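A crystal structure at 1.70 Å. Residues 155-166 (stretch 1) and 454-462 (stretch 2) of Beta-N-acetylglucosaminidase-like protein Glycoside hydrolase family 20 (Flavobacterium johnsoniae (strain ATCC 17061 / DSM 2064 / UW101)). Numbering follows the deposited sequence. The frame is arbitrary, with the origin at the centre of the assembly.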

# COMPACT_ATOMS: atom_id res chain seq x y z
N ARG A 155 8.94 16.81 5.60
CA ARG A 155 9.42 17.08 4.26
C ARG A 155 8.46 16.47 3.21
O ARG A 155 7.93 17.15 2.36
N HIS A 156 8.20 15.19 3.31
CA HIS A 156 7.08 14.50 2.69
C HIS A 156 6.25 13.83 3.76
O HIS A 156 6.72 13.01 4.50
N PHE A 157 4.99 14.24 3.79
CA PHE A 157 4.03 13.68 4.71
C PHE A 157 3.94 12.19 4.43
O PHE A 157 3.84 11.75 3.24
N GLN A 158 3.91 11.43 5.51
CA GLN A 158 3.76 9.98 5.42
C GLN A 158 2.44 9.58 6.09
O GLN A 158 2.30 9.64 7.33
N PRO A 159 1.48 9.15 5.29
CA PRO A 159 0.14 8.85 5.84
C PRO A 159 0.15 7.70 6.89
O PRO A 159 1.11 6.94 7.03
N VAL A 160 -0.99 7.62 7.59
CA VAL A 160 -1.18 6.62 8.63
C VAL A 160 -0.75 5.26 8.18
O VAL A 160 -0.10 4.52 8.97
N ASP A 161 -1.08 4.83 6.94
CA ASP A 161 -0.71 3.48 6.51
C ASP A 161 0.80 3.23 6.51
O ASP A 161 1.28 2.12 6.78
N VAL A 162 1.55 4.26 6.11
CA VAL A 162 3.01 4.13 6.09
C VAL A 162 3.53 3.95 7.49
O VAL A 162 4.40 3.08 7.76
N VAL A 163 3.00 4.73 8.44
CA VAL A 163 3.47 4.69 9.82
C VAL A 163 3.16 3.31 10.41
O VAL A 163 4.05 2.67 11.03
N LYS A 164 1.94 2.81 10.20
CA LYS A 164 1.54 1.54 10.75
C LYS A 164 2.42 0.39 10.24
O LYS A 164 2.92 -0.42 11.03
N ARG A 165 2.63 0.30 8.93
CA ARG A 165 3.38 -0.87 8.46
C ARG A 165 4.82 -0.77 8.92
O ARG A 165 5.54 -1.82 9.10
N ASN A 166 5.35 0.44 9.00
CA ASN A 166 6.73 0.57 9.49
C ASN A 166 6.85 0.17 10.98
O ASN A 166 7.87 -0.34 11.37
N LEU A 454 13.63 13.47 -0.10
CA LEU A 454 13.65 12.76 -1.33
C LEU A 454 12.94 11.39 -1.29
O LEU A 454 13.33 10.49 -2.03
N ALA A 455 11.97 11.26 -0.41
CA ALA A 455 11.17 10.02 -0.30
C ALA A 455 9.72 10.36 -0.13
O ALA A 455 9.32 10.94 0.87
N THR A 456 8.92 9.86 -1.04
CA THR A 456 7.45 9.99 -0.96
C THR A 456 6.92 8.82 -0.20
O THR A 456 7.64 7.87 0.08
N PRO A 457 5.62 8.82 0.09
CA PRO A 457 5.05 7.58 0.68
C PRO A 457 5.26 6.37 -0.18
O PRO A 457 5.30 5.25 0.36
N GLU A 458 5.38 6.57 -1.48
CA GLU A 458 5.65 5.45 -2.42
C GLU A 458 7.03 4.89 -2.31
O GLU A 458 7.28 3.67 -2.40
N THR A 459 8.02 5.75 -2.16
CA THR A 459 9.40 5.30 -2.17
C THR A 459 10.04 5.15 -0.75
O THR A 459 11.13 4.60 -0.65
N PHE A 460 9.32 5.58 0.28
CA PHE A 460 9.76 5.56 1.69
C PHE A 460 10.35 4.20 2.09
O PHE A 460 11.52 4.09 2.50
N ASP A 461 9.58 3.13 1.89
CA ASP A 461 10.05 1.81 2.33
C ASP A 461 11.32 1.33 1.57
O ASP A 461 12.21 0.69 2.21
N SER A 462 11.46 1.70 0.28
CA SER A 462 12.64 1.34 -0.47
C SER A 462 13.90 1.99 0.07
O SER A 462 15.04 1.51 -0.19

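The two stretches, almost three hundred residues apart in sequence, meet in a mixed contact: a small apolar centre around Pro457 and Phe460, closed at the helical end by a salt bridge and two bridging waters, with 524 Å² buried over both sides.

Pro457 gives up the most surface, 84 Å². Its ring, C-gamma exo, places CG 3.3 Å from the backbone O of Phe157 and 3.6 Å from CD of Pro159, while its CB lies 4.0 Å from CG2 of Val162. Val162 has its CA-to-CB bond toward stretch 2 and chi1 in t; its other methyl, CG1, reaches CD2 of Phe460 at 3.8 Å. Phe460 also points toward its partner, with chi1 t (-174°) and chi2 86°. Val162, Gln158 and Asn166 approach its ring obliquely. By contrast, Phe157 and Val163 point away, which is consistent with their side chains staying 6.3 Å or more from stretch 2.

At the loop end, His156 (chi1 m) points toward stretch 2. Its CB sits 3.2 Å from O of Ala455, its CD2 is 3.8 Å from CG2 of Thr456, and one face of the imidazole is covered by the backbone C of Ala455 and N of Thr456. Gln158 leaves the backbone sideways, but chi1 and chi2, both m, fold its amide back so that the end comes nearer. NE2 donates to O of His156 at 2.9 Å and makes a weak hydrogen bond to O of Ala455 at 3.4 Å, with an N-H...acceptor angle of 135°. OE1 lies 3.3 Å from CA of Pro457 and 3.6 Å from CD1 of Phe460; it is buried without a polar partner.

The shortest direct hydrogen bond across the stretches comes from Arg165. With chi1 p, chi2 and chi3 in t keep the chain extended, and it reaches across to stretch 2, where NE donates to OD2 of Asp461 at 2.7 Å and 159°, a salt bridge that meets the guanidinium near its plane. Asp461 points toward stretch 1 with chi1 m. On the same guanidinium, Arg165 NH2 makes a weak hydrogen bond, part of a salt bridge, to Asp161 OD2 at 3.2 Å within stretch 1, one helical turn earlier. NH1 works through solvent: water 1 accepts from Arg165 NH1 (2.9 Å) and Asp461 N (2.9 Å) and donates to Pro457 O (2.7 Å), while water 2 accepts from Arg165 NH1 (2.9 Å) and donates to Pro457 O (3.0 Å). Both waters therefore tie the arginine to the carbonyl of the same proline that centres the apolar packing.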

# COMPACT_ATOMS: atom_id res chain seq x y z
CB ARG A 155 10.84 16.56 4.09
CG ARG A 155 11.91 17.51 4.66
CD ARG A 155 11.66 17.99 6.06
NE ARG A 155 12.77 18.87 6.53
CZ ARG A 155 13.94 18.43 6.95
NH1 ARG A 155 14.21 17.12 7.06
NH2 ARG A 155 14.91 19.27 7.17
CB HIS A 156 7.48 13.40 1.69
CG HIS A 156 7.92 13.92 0.36
ND1 HIS A 156 9.20 14.36 0.13
CD2 HIS A 156 7.24 14.12 -0.80
CE1 HIS A 156 9.31 14.77 -1.13
NE2 HIS A 156 8.14 14.64 -1.71
CB PHE A 157 2.70 14.38 4.64
CG PHE A 157 1.63 13.79 5.53
CD1 PHE A 157 1.72 13.98 6.91
CD2 PHE A 157 0.53 13.10 5.01
CE1 PHE A 157 0.81 13.43 7.77
CE2 PHE A 157 -0.40 12.56 5.90
CZ PHE A 157 -0.29 12.78 7.28
CB GLN A 158 4.90 9.27 6.08
CG GLN A 158 6.28 9.73 5.62
CD GLN A 158 6.54 9.39 4.16
OE1 GLN A 158 6.11 8.40 3.66
NE2 GLN A 158 7.23 10.29 3.50
CB PRO A 159 -0.66 8.43 4.61
CG PRO A 159 -0.09 9.24 3.54
CD PRO A 159 1.43 9.06 3.83
CB VAL A 160 -2.64 6.63 9.10
CG1 VAL A 160 -2.95 5.39 9.90
CG2 VAL A 160 -2.94 7.91 9.84
CB ASP A 161 -1.33 3.08 5.16
CG ASP A 161 -0.91 3.98 4.01
OD1 ASP A 161 -1.11 5.14 4.09
OD2 ASP A 161 -0.44 3.45 3.01
CB VAL A 162 3.67 5.39 5.51
CG1 VAL A 162 5.19 5.27 5.54
CG2 VAL A 162 3.23 5.63 4.03
CB VAL A 163 2.77 5.80 10.64
CG1 VAL A 163 3.10 5.65 12.12
CG2 VAL A 163 3.17 7.18 10.12
CB LYS A 164 0.07 1.22 10.51
CG LYS A 164 -0.89 2.05 11.34
CD LYS A 164 -2.31 1.69 11.05
CE LYS A 164 -3.27 2.34 11.99
NZ LYS A 164 -4.70 1.84 11.85
CB ARG A 165 3.31 -1.08 6.97
CG ARG A 165 3.87 0.01 6.07
CD ARG A 165 3.66 -0.29 4.61
NE ARG A 165 4.26 0.70 3.73
CZ ARG A 165 3.60 1.68 3.09
NH1 ARG A 165 4.24 2.54 2.35
NH2 ARG A 165 2.27 1.79 3.21
CB ASN A 166 7.27 1.94 9.14
CG ASN A 166 7.79 1.96 7.72
OD1 ASN A 166 7.03 2.23 6.71
ND2 ASN A 166 9.03 1.62 7.59
CB LEU A 454 15.10 12.57 -1.82
CG LEU A 454 15.94 13.86 -1.93
CD1 LEU A 454 17.44 13.60 -2.30
CD2 LEU A 454 15.29 14.90 -2.90
CB ALA A 455 11.67 9.18 0.81
CB THR A 456 6.88 9.93 -2.38
OG1 THR A 456 7.32 8.69 -2.98
CG2 THR A 456 7.38 11.13 -3.22
CB PRO A 457 3.56 7.90 0.75
CG PRO A 457 3.58 9.37 0.92
CD PRO A 457 4.66 9.94 0.09
CB GLU A 458 5.29 5.83 -3.87
CG GLU A 458 3.78 6.15 -4.02
CD GLU A 458 3.31 7.48 -3.54
OE1 GLU A 458 4.09 8.44 -3.40
OE2 GLU A 458 2.11 7.45 -3.09
CB THR A 459 10.38 6.17 -3.00
OG1 THR A 459 10.43 7.49 -2.47
CG2 THR A 459 9.90 6.28 -4.40
CB PHE A 460 8.59 5.86 2.62
CG PHE A 460 9.00 5.99 4.05
CD1 PHE A 460 9.43 7.22 4.52
CD2 PHE A 460 8.90 4.94 4.94
CE1 PHE A 460 9.86 7.41 5.80
CE2 PHE A 460 9.31 5.08 6.25
CZ PHE A 460 9.75 6.33 6.72
CB ASP A 461 8.96 0.76 2.21
CG ASP A 461 7.79 0.98 3.10
OD1 ASP A 461 7.88 1.78 4.00
OD2 ASP A 461 6.75 0.25 2.86
CB SER A 462 12.51 1.70 -1.96
OG SER A 462 12.59 3.05 -2.23
O HOH W 1 6.81 3.06 1.00
O HOH W 2 2.48 4.21 0.72